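Local coordinates for aldehyde dehydrogenase (Staphylococcus aureus, PDB 6K10), which oxidises 4,4'-diaponeurosporen-4-al to 4,4'-diaponeurosporenoic acid with NAD+ in the biosynthesis of the carotenoid staphyloxanthin, at residues K221-V226 with P368-L373; P254-V259 with A362-R367; Y374-D379 with N398-H403. The protein carries 1 engineered substitution. All coordinates share one frame; numbering follows the deposited sequence.

In the fold
All three contacts lie in one mixed sheet and its helices. Strand 223-226 is the first of these segments in the chain. Strand 256-260 follows and pairs parallel to it. About a hundred residues later comes helix 357-365, which packs on strand 256-260 and closes contact 2. The next strand, 372-376, returns to the other edge of 223-226 and closes contact 1. Contact 2 is nested inside the loop of contact 1. Contact 3 follows in series: strand 372-376 continues, helix 380-389 and strand 394-397 intervene, and the loop 398-403 comes back across it. The backbone of V224 ties strand 223-226 to 256-260, and that of I225 ties it to 372-376, the strand shared by contacts 1 and 3.

Contact 1 (K221-V226 with P368-L373); sequences KSPVIV and PKPLSL
Segments 221-226 and 368-373 run side by side and parallel, with S222 CA 5.1 Å from S372 CA. The paired hydroxyls of these two serines join the segments. S222 OG stands anti to its carbonyl carbon (chi1 -60°), while S372 OG takes the crowded place between backbone N and carbonyl carbon (chi1 69°). The oxygens meet in a hydrogen bond of 2.8 Å between S222 OG and S372 OG, which either could donate. S222 OG also bonds a water, which accepts from L371 N at 2.9 Å. S372 OG has weak further bonds to V252 O and Y374 OH, so both hydroxyls have more than one partner. In the open alpha/beta sheet of the catalytic domain, this end of the strand pair lies next to the predicted active site. The side chain of L371 lies beside those of E217, a predicted active-site residue, and S251, the engineered residue at the other predicted active-site position. P223 and P370 add an apolar contact. They cross at about a right angle, P223 CD lying 3.6 Å from P370 CG. The same P223 CD rests 3.4 Å from S372 O. P223 CG then meets the CD1 branch of L373 at 3.7 Å, again crosswise. L373 CG is anti to its backbone N (chi1 180°), which turns CD1 to P223 CG. L373 CA also makes a CH...O contact of 3.6 Å with P223 O. A second water accepts from K221 N at 3.0 Å and donates to P368 O.

Contact 2 (P254-V259 with A362-R367); sequences PDYILV and AFIHQR
Y256 and F363 meet tip to tip, one reaching out from strand 256-260 and the other from helix 357-365. Y256 CE2 lies 3.8 Å from F363 CE1. The rings are oblique, with planes at 64° and centroids 5.9 Å apart. Y256 OH touches the edge of the F363 ring, near its plane, and lies 3.9 Å from I364 CG1. L258 serves both helix residues. Its CD2 sits over one face of the F363 ring, offset toward the rim. Its CD1 slides past I364, 3.7 Å from I364 CG1. Y256 CB points toward the helix, with CG in the crowded position between backbone N and carbonyl carbon (chi1 63°), and F363 CG is anti to its backbone N (chi1 -172°). Beyond I364, the extended chain of R367 brings its CD to 4.1 Å from Y256 OH. Its guanidinium goes elsewhere, to M340 O. Further out, I364 also packs on P223 and I225, and F363 on L352 of strand 348-354. Helix 357-365 thus covers one face of the parallel part of a mixed sheet. It is the helix of a beta-alpha-beta crossover that joins strand 348-354 to strand 372-376 over the two strands between them.

Contact 3 (Y374-D379 with N398-H403); sequences YLFSED and NDTLMH. With EDO (1,2-ethanediol), chain B.
T400 crosses Y374 at about a right angle and sits on its ring. T400 CB is 3.8 Å from the centroid of the Y374 ring and 7° off the normal, a CH-pi contact over the face. T400 CG2 also reaches the edge of the F376 ring, 3.8 Å from F376 CE1, so the methyl bridges both aromatics. H403 CE1 lies 3.4 Å from Y374 OH, which bonds V252 O. The F376 ring lies with one face over N398 N, which donates a nearly straight bond of 2.8 Å to L375 O. N398 then grips S377 twice with its amide. N398 OD1 takes S377 N on a lone pair at 3.0 Å, and N398 ND2 gives to S377 O at 3.0 Å from above the carbonyl plane. The two bonds fix the flip of the amide. N398 ND2 also lies 2.6 Å from O1 of an ethanediol, probably from the crystallisation liquor, which bonds E378 OE2 weakly. A water donates to N398 OD1 and E378 OE2, and E378 OE2 also bonds T442 of the second subunit. Strand 372-376 here lies between strands 223-226 and 394-397, with F376 packed on helix 232-244 and L375 on helix 380-389.

Contact 1 (K221-V226 with P368-L373)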
loop_
_atom_site.group_PDB
_atom_site.type_symbol
_atom_site.label_atom_id
_atom_site.label_comp_id
_atom_site.label_asym_id
_atom_site.label_seq_id
_atom_site.Cartn_x
_atom_site.Cartn_y
_atom_site.Cartn_z
ATOM N N LYS A 221 -17.437 -11.284 -8.470
ATOM C CA LYS A 221 -17.943 -11.957 -9.666
ATOM C C LYS A 221 -17.413 -11.193 -10.878
ATOM O O LYS A 221 -17.904 -10.106 -11.199
ATOM C CB LYS A 221 -19.469 -12.034 -9.639
ATOM C CG LYS A 221 -20.011 -12.876 -8.477
ATOM C CD LYS A 221 -21.526 -12.773 -8.333
ATOM C CE LYS A 221 -22.248 -13.425 -9.496
ATOM N NZ LYS A 221 -22.034 -14.900 -9.535
ATOM N N SER A 222 -16.403 -11.759 -11.538
ATOM C CA SER A 222 -15.745 -11.091 -12.657
ATOM C C SER A 222 -16.627 -11.147 -13.900
ATOM O O SER A 222 -16.935 -12.243 -14.373
ATOM C CB SER A 222 -14.394 -11.739 -12.940
ATOM O OG SER A 222 -13.523 -11.655 -11.822
ATOM N N PRO A 223 -17.044 -10.011 -14.454
ATOM C CA PRO A 223 -17.910 -10.034 -15.635
ATOM C C PRO A 223 -17.141 -10.097 -16.941
ATOM O O PRO A 223 -16.030 -9.584 -17.064
ATOM C CB PRO A 223 -18.672 -8.705 -15.524
ATOM C CG PRO A 223 -17.710 -7.787 -14.846
ATOM C CD PRO A 223 -16.857 -8.644 -13.931
ATOM N N VAL A 224 -17.752 -10.751 -17.922
ATOM C CA VAL A 224 -17.309 -10.689 -19.311
ATOM C C VAL A 224 -18.403 -9.977 -20.091
ATOM O O VAL A 224 -19.560 -10.413 -20.079
ATOM C CB VAL A 224 -17.039 -12.084 -19.903
ATOM C CG1 VAL A 224 -16.637 -11.985 -21.376
ATOM C CG2 VAL A 224 -15.978 -12.806 -19.102
ATOM N N ILE A 225 -18.053 -8.862 -20.732
ATOM C CA ILE A 225 -18.949 -8.185 -21.663
ATOM C C ILE A 225 -18.595 -8.655 -23.064
ATOM O O ILE A 225 -17.423 -8.615 -23.458
ATOM C CB ILE A 225 -18.847 -6.652 -21.558
ATOM C CG1 ILE A 225 -19.053 -6.179 -20.124
ATOM C CG2 ILE A 225 -19.902 -5.997 -22.439
ATOM C CD1 ILE A 225 -18.512 -4.784 -19.845
ATOM N N VAL A 226 -19.597 -9.121 -23.801
ATOM C CA VAL A 226 -19.454 -9.515 -25.196
ATOM C C VAL A 226 -20.432 -8.644 -25.970
ATOM O O VAL A 226 -21.645 -8.878 -25.919
ATOM C CB VAL A 226 -19.739 -11.007 -25.415
ATOM C CG1 VAL A 226 -19.654 -11.367 -26.902
ATOM C CG2 VAL A 226 -18.796 -11.862 -24.587
ATOM N N PRO A 368 -20.166 -5.082 -6.271
ATOM C CA PRO A 368 -18.811 -4.767 -5.801
ATOM C C PRO A 368 -17.794 -4.820 -6.930
ATOM O O PRO A 368 -17.927 -5.594 -7.880
ATOM C CB PRO A 368 -18.535 -5.852 -4.753
ATOM C CG PRO A 368 -19.874 -6.290 -4.300
ATOM C CD PRO A 368 -20.773 -6.177 -5.491
ATOM N N LYS A 369 -16.776 -3.975 -6.817
ATOM C CA LYS A 369 -15.713 -3.923 -7.810
ATOM C C LYS A 369 -15.033 -5.283 -7.919
ATOM O O LYS A 369 -14.474 -5.769 -6.924
ATOM C CB LYS A 369 -14.696 -2.846 -7.445
ATOM C CG LYS A 369 -15.294 -1.453 -7.335
ATOM C CD LYS A 369 -14.261 -0.435 -6.888
ATOM C CE LYS A 369 -14.830 0.976 -6.914
ATOM N NZ LYS A 369 -13.872 1.963 -6.344
ATOM N N PRO A 370 -15.061 -5.927 -9.080
ATOM C CA PRO A 370 -14.542 -7.291 -9.185
ATOM C C PRO A 370 -13.032 -7.316 -9.377
ATOM O O PRO A 370 -12.408 -6.335 -9.787
ATOM C CB PRO A 370 -15.264 -7.841 -10.419
ATOM C CG PRO A 370 -15.468 -6.635 -11.277
ATOM C CD PRO A 370 -15.644 -5.454 -10.349
ATOM N N LEU A 371 -12.452 -8.478 -9.065
ATOM C CA LEU A 371 -11.012 -8.654 -9.220
ATOM C C LEU A 371 -10.597 -8.531 -10.676
ATOM O O LEU A 371 -9.523 -8.002 -10.982
ATOM C CB LEU A 371 -10.581 -10.007 -8.655
ATOM C CG LEU A 371 -9.087 -10.339 -8.709
ATOM C CD1 LEU A 371 -8.239 -9.160 -8.281
ATOM C CD2 LEU A 371 -8.796 -11.534 -7.831
ATOM N N SER A 372 -11.428 -9.017 -11.593
ATOM C CA SER A 372 -11.117 -8.897 -13.005
ATOM C C SER A 372 -12.370 -8.531 -13.784
ATOM O O SER A 372 -13.497 -8.727 -13.325
ATOM C CB SER A 372 -10.484 -10.180 -13.561
ATOM O OG SER A 372 -11.416 -11.237 -13.610
ATOM N N LEU A 373 -12.149 -7.965 -14.968
ATOM C CA LEU A 373 -13.212 -7.683 -15.921
ATOM C C LEU A 373 -12.673 -7.930 -17.319
ATOM O O LEU A 373 -11.516 -7.621 -17.607
ATOM C CB LEU A 373 -13.730 -6.245 -15.801
ATOM C CG LEU A 373 -14.854 -5.823 -16.762
ATOM C CD1 LEU A 373 -15.833 -4.880 -16.080
ATOM C CD2 LEU A 373 -14.288 -5.174 -18.022
HETATM O O HOH W 1 -17.659 -8.421 -7.607
HETATM O O HOH W 2 -14.105 -10.841 -9.129
#

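Contact 2 (P254-V259 with A362-R367)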
loop_
_atom_site.group_PDB
_atom_site.type_symbol
_atom_site.label_atom_id
_atom_site.label_comp_id
_atom_site.label_asym_id
_atom_site.label_seq_id
_atom_site.Cartn_x
_atom_site.Cartn_y
_atom_site.Cartn_z
ATOM N N PRO A 254 -13.851 -15.936 -15.644
ATOM C CA PRO A 254 -15.160 -15.379 -16.006
ATOM C C PRO A 254 -16.244 -15.935 -15.098
ATOM O O PRO A 254 -16.517 -17.138 -15.094
ATOM C CB PRO A 254 -15.340 -15.842 -17.454
ATOM C CG PRO A 254 -13.942 -15.880 -17.979
ATOM C CD PRO A 254 -13.114 -16.410 -16.829
ATOM N N ASP A 255 -16.836 -15.059 -14.288
ATOM C CA ASP A 255 -17.931 -15.529 -13.451
ATOM C C ASP A 255 -19.233 -15.601 -14.241
ATOM O O ASP A 255 -19.894 -16.642 -14.251
ATOM C CB ASP A 255 -18.095 -14.632 -12.221
ATOM C CG ASP A 255 -19.122 -15.174 -11.245
ATOM O OD1 ASP A 255 -20.333 -14.940 -11.451
ATOM O OD2 ASP A 255 -18.713 -15.861 -10.280
ATOM N N TYR A 256 -19.601 -14.517 -14.919
ATOM C CA TYR A 256 -20.822 -14.471 -15.710
ATOM C C TYR A 256 -20.583 -13.648 -16.965
ATOM O O TYR A 256 -19.604 -12.908 -17.067
ATOM C CB TYR A 256 -22.001 -13.905 -14.895
ATOM C CG TYR A 256 -21.808 -12.469 -14.450
ATOM C CD1 TYR A 256 -21.186 -12.174 -13.244
ATOM C CD2 TYR A 256 -22.264 -11.409 -15.228
ATOM C CE1 TYR A 256 -21.009 -10.871 -12.827
ATOM C CE2 TYR A 256 -22.091 -10.095 -14.819
ATOM C CZ TYR A 256 -21.464 -9.832 -13.617
ATOM O OH TYR A 256 -21.290 -8.531 -13.202
ATOM N N ILE A 257 -21.504 -13.776 -17.917
ATOM C CA ILE A 257 -21.405 -13.109 -19.209
ATOM C C ILE A 257 -22.573 -12.141 -19.362
ATOM O O ILE A 257 -23.724 -12.498 -19.089
ATOM C CB ILE A 257 -21.378 -14.124 -20.369
ATOM C CG1 ILE A 257 -20.195 -15.084 -20.209
ATOM C CG2 ILE A 257 -21.338 -13.404 -21.724
ATOM C CD1 ILE A 257 -19.896 -15.950 -21.435
ATOM N N LEU A 258 -22.265 -10.913 -19.770
ATOM C CA LEU A 258 -23.242 -9.947 -20.261
ATOM C C LEU A 258 -23.004 -9.842 -21.759
ATOM O O LEU A 258 -21.990 -9.280 -22.187
ATOM C CB LEU A 258 -23.073 -8.590 -19.579
ATOM C CG LEU A 258 -23.513 -8.470 -18.122
ATOM C CD1 LEU A 258 -22.898 -7.226 -17.513
ATOM C CD2 LEU A 258 -25.033 -8.432 -17.996
ATOM N N VAL A 259 -23.909 -10.416 -22.552
ATOM C CA VAL A 259 -23.767 -10.448 -24.003
ATOM C C VAL A 259 -24.891 -9.633 -24.626
ATOM O O VAL A 259 -26.029 -9.661 -24.146
ATOM C CB VAL A 259 -23.760 -11.896 -24.551
ATOM C CG1 VAL A 259 -25.080 -12.615 -24.270
ATOM C CG2 VAL A 259 -23.440 -11.913 -26.045
ATOM N N ALA A 362 -24.061 -0.185 -16.074
ATOM C CA ALA A 362 -24.877 0.024 -14.882
ATOM C C ALA A 362 -24.995 -1.251 -14.053
ATOM O O ALA A 362 -24.861 -1.214 -12.824
ATOM C CB ALA A 362 -26.262 0.526 -15.285
ATOM N N PHE A 363 -25.246 -2.385 -14.712
ATOM C CA PHE A 363 -25.325 -3.669 -14.022
ATOM C C PHE A 363 -24.058 -3.942 -13.221
ATOM O O PHE A 363 -24.117 -4.297 -12.038
ATOM C CB PHE A 363 -25.573 -4.785 -15.042
ATOM C CG PHE A 363 -25.860 -6.133 -14.423
ATOM C CD1 PHE A 363 -24.828 -6.971 -14.025
ATOM C CD2 PHE A 363 -27.164 -6.572 -14.264
ATOM C CE1 PHE A 363 -25.093 -8.207 -13.466
ATOM C CE2 PHE A 363 -27.435 -7.809 -13.707
ATOM C CZ PHE A 363 -26.398 -8.627 -13.308
ATOM N N ILE A 364 -22.896 -3.782 -13.856
ATOM C CA ILE A 364 -21.629 -4.085 -13.194
ATOM C C ILE A 364 -21.342 -3.076 -12.086
ATOM O O ILE A 364 -20.841 -3.437 -11.013
ATOM C CB ILE A 364 -20.489 -4.143 -14.233
ATOM C CG1 ILE A 364 -20.742 -5.271 -15.233
ATOM C CG2 ILE A 364 -19.125 -4.300 -13.559
ATOM C CD1 ILE A 364 -19.918 -5.168 -16.506
ATOM N N HIS A 365 -21.666 -1.801 -12.316
ATOM C CA HIS A 365 -21.386 -0.774 -11.322
ATOM C C HIS A 365 -22.277 -0.892 -10.089
ATOM O O HIS A 365 -21.930 -0.344 -9.037
ATOM C CB HIS A 365 -21.535 0.615 -11.951
ATOM C CG HIS A 365 -20.804 1.694 -11.212
ATOM N ND1 HIS A 365 -21.277 2.251 -10.044
ATOM C CD2 HIS A 365 -19.625 2.308 -11.471
ATOM C CE1 HIS A 365 -20.425 3.167 -9.620
ATOM N NE2 HIS A 365 -19.413 3.221 -10.467
ATOM N N GLN A 366 -23.410 -1.593 -10.186
ATOM C CA GLN A 366 -24.269 -1.806 -9.025
ATOM C C GLN A 366 -23.709 -2.835 -8.053
ATOM O O GLN A 366 -24.209 -2.932 -6.927
ATOM C CB GLN A 366 -25.665 -2.249 -9.464
ATOM C CG GLN A 366 -26.487 -1.172 -10.142
ATOM C CD GLN A 366 -27.961 -1.517 -10.190
ATOM O OE1 GLN A 366 -28.334 -2.670 -10.408
ATOM N NE2 GLN A 366 -28.809 -0.515 -9.992
ATOM N N ARG A 367 -22.709 -3.599 -8.457
ATOM C CA ARG A 367 -22.139 -4.686 -7.682
ATOM C C ARG A 367 -20.725 -4.337 -7.232
ATOM O O ARG A 367 -20.124 -3.374 -7.722
ATOM C CB ARG A 367 -22.150 -5.971 -8.520
ATOM C CG ARG A 367 -23.559 -6.431 -8.870
ATOM C CD ARG A 367 -23.573 -7.456 -9.989
ATOM N NE ARG A 367 -24.888 -8.078 -10.123
ATOM C CZ ARG A 367 -25.230 -9.237 -9.568
ATOM N NH1 ARG A 367 -26.453 -9.720 -9.744
ATOM N NH2 ARG A 367 -24.353 -9.915 -8.840
#

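Contact 3 (Y374-D379 with N398-H403)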
loop_
_atom_site.group_PDB
_atom_site.type_symbol
_atom_site.label_atom_id
_atom_site.label_comp_id
_atom_site.label_asym_id
_atom_site.label_seq_id
_atom_site.Cartn_x
_atom_site.Cartn_y
_atom_site.Cartn_z
ATOM N N TYR A 374 -13.522 -8.477 -18.185
ATOM C CA TYR A 374 -13.147 -8.755 -19.562
ATOM C C TYR A 374 -14.178 -8.158 -20.504
ATOM O O TYR A 374 -15.379 -8.183 -20.227
ATOM C CB TYR A 374 -13.002 -10.258 -19.798
ATOM C CG TYR A 374 -12.124 -10.929 -18.765
ATOM C CD1 TYR A 374 -10.747 -10.770 -18.793
ATOM C CD2 TYR A 374 -12.676 -11.707 -17.751
ATOM C CE1 TYR A 374 -9.935 -11.368 -17.843
ATOM C CE2 TYR A 374 -11.872 -12.312 -16.801
ATOM C CZ TYR A 374 -10.506 -12.142 -16.852
ATOM O OH TYR A 374 -9.710 -12.747 -15.906
ATOM N N LEU A 375 -13.696 -7.610 -21.615
ATOM C CA LEU A 375 -14.548 -7.072 -22.664
ATOM C C LEU A 375 -14.111 -7.650 -23.996
ATOM O O LEU A 375 -12.929 -7.584 -24.344
ATOM C CB LEU A 375 -14.487 -5.543 -22.714
ATOM C CG LEU A 375 -15.115 -4.930 -23.968
ATOM C CD1 LEU A 375 -16.621 -5.155 -23.987
ATOM C CD2 LEU A 375 -14.790 -3.453 -24.072
ATOM N N PHE A 376 -15.060 -8.219 -24.732
ATOM C CA PHE A 376 -14.827 -8.688 -26.089
ATOM C C PHE A 376 -15.552 -7.753 -27.039
ATOM O O PHE A 376 -16.785 -7.651 -27.001
ATOM C CB PHE A 376 -15.276 -10.140 -26.268
ATOM C CG PHE A 376 -14.336 -11.128 -25.640
ATOM C CD1 PHE A 376 -14.474 -11.480 -24.311
ATOM C CD2 PHE A 376 -13.286 -11.664 -26.365
ATOM C CE1 PHE A 376 -13.596 -12.372 -23.719
ATOM C CE2 PHE A 376 -12.407 -12.557 -25.781
ATOM C CZ PHE A 376 -12.562 -12.912 -24.456
ATOM N N SER A 377 -14.777 -7.056 -27.866
ATOM C CA SER A 377 -15.288 -6.008 -28.732
ATOM C C SER A 377 -14.235 -5.683 -29.772
ATOM O O SER A 377 -13.036 -5.788 -29.507
ATOM C CB SER A 377 -15.646 -4.749 -27.928
ATOM O OG SER A 377 -16.101 -3.701 -28.772
ATOM N N GLU A 378 -14.699 -5.302 -30.959
ATOM C CA GLU A 378 -13.847 -4.722 -31.982
ATOM C C GLU A 378 -14.024 -3.213 -32.065
ATOM O O GLU A 378 -13.458 -2.569 -32.955
ATOM C CB GLU A 378 -14.134 -5.379 -33.332
ATOM C CG GLU A 378 -13.929 -6.890 -33.329
ATOM C CD GLU A 378 -12.508 -7.277 -32.993
ATOM O OE1 GLU A 378 -11.592 -6.533 -33.395
ATOM O OE2 GLU A 378 -12.306 -8.318 -32.332
ATOM N N ASP A 379 -14.795 -2.643 -31.146
ATOM C CA ASP A 379 -15.129 -1.222 -31.134
ATOM C C ASP A 379 -14.193 -0.527 -30.149
ATOM O O ASP A 379 -14.359 -0.637 -28.931
ATOM C CB ASP A 379 -16.602 -1.040 -30.772
ATOM C CG ASP A 379 -17.008 0.418 -30.611
ATOM O OD1 ASP A 379 -16.190 1.330 -30.853
ATOM O OD2 ASP A 379 -18.179 0.650 -30.247
ATOM N N ASN A 398 -10.476 -8.566 -25.246
ATOM C CA ASN A 398 -10.406 -9.676 -26.199
ATOM C C ASN A 398 -9.513 -10.811 -25.695
ATOM O O ASN A 398 -8.831 -11.481 -26.473
ATOM C CB ASN A 398 -9.960 -9.194 -27.583
ATOM C CG ASN A 398 -11.040 -8.404 -28.299
ATOM O OD1 ASN A 398 -12.229 -8.584 -28.036
ATOM N ND2 ASN A 398 -10.633 -7.529 -29.216
ATOM N N ASP A 399 -9.534 -11.042 -24.383
ATOM C CA ASP A 399 -8.871 -12.191 -23.778
ATOM C C ASP A 399 -9.426 -12.359 -22.371
ATOM O O ASP A 399 -10.177 -11.516 -21.878
ATOM C CB ASP A 399 -7.347 -12.022 -23.746
ATOM C CG ASP A 399 -6.607 -13.349 -23.789
ATOM O OD1 ASP A 399 -7.271 -14.407 -23.818
ATOM O OD2 ASP A 399 -5.357 -13.331 -23.778
ATOM N N THR A 400 -9.062 -13.470 -21.732
ATOM C CA THR A 400 -9.332 -13.654 -20.311
ATOM C C THR A 400 -8.113 -14.278 -19.646
ATOM O O THR A 400 -7.325 -14.976 -20.289
ATOM C CB THR A 400 -10.574 -14.533 -20.028
ATOM O OG1 THR A 400 -10.287 -15.904 -20.327
ATOM C CG2 THR A 400 -11.791 -14.073 -20.835
ATOM N N LEU A 401 -7.956 -13.978 -18.353
ATOM C CA LEU A 401 -6.995 -14.620 -17.455
ATOM C C LEU A 401 -5.541 -14.221 -17.699
ATOM O O LEU A 401 -4.779 -14.066 -16.739
ATOM C CB LEU A 401 -7.145 -16.146 -17.529
ATOM C CG LEU A 401 -6.147 -17.019 -16.762
ATOM C CD1 LEU A 401 -6.378 -16.930 -15.263
ATOM C CD2 LEU A 401 -6.249 -18.461 -17.224
ATOM N N MET A 402 -5.142 -14.030 -18.961
ATOM C CA MET A 402 -3.722 -13.915 -19.293
ATOM C C MET A 402 -3.063 -12.630 -18.798
ATOM O O MET A 402 -1.834 -12.526 -18.882
ATOM C CB MET A 402 -3.518 -14.037 -20.805
ATOM C CG MET A 402 -3.817 -15.420 -21.364
ATOM S SD MET A 402 -3.032 -16.746 -20.419
ATOM C CE MET A 402 -1.320 -16.573 -20.917
ATOM N N HIS A 403 -3.818 -11.654 -18.286
ATOM C CA HIS A 403 -3.160 -10.469 -17.742
ATOM C C HIS A 403 -2.367 -10.788 -16.478
ATOM O O HIS A 403 -1.523 -9.983 -16.070
ATOM C CB HIS A 403 -4.176 -9.352 -17.474
ATOM C CG HIS A 403 -5.212 -9.692 -16.447
ATOM N ND1 HIS A 403 -6.109 -10.727 -16.604
ATOM C CD2 HIS A 403 -5.507 -9.117 -15.256
ATOM C CE1 HIS A 403 -6.905 -10.780 -15.551
ATOM N NE2 HIS A 403 -6.561 -9.815 -14.718
HETATM C C1 EDO B . -8.766 -7.378 -32.780
HETATM O O1 EDO B . -9.263 -7.344 -31.438
HETATM C C2 EDO B . -8.414 -5.972 -33.243
HETATM O O2 EDO B . -7.140 -6.010 -33.891
HETATM O O HOH W 3 -13.739 -9.184 -30.374
#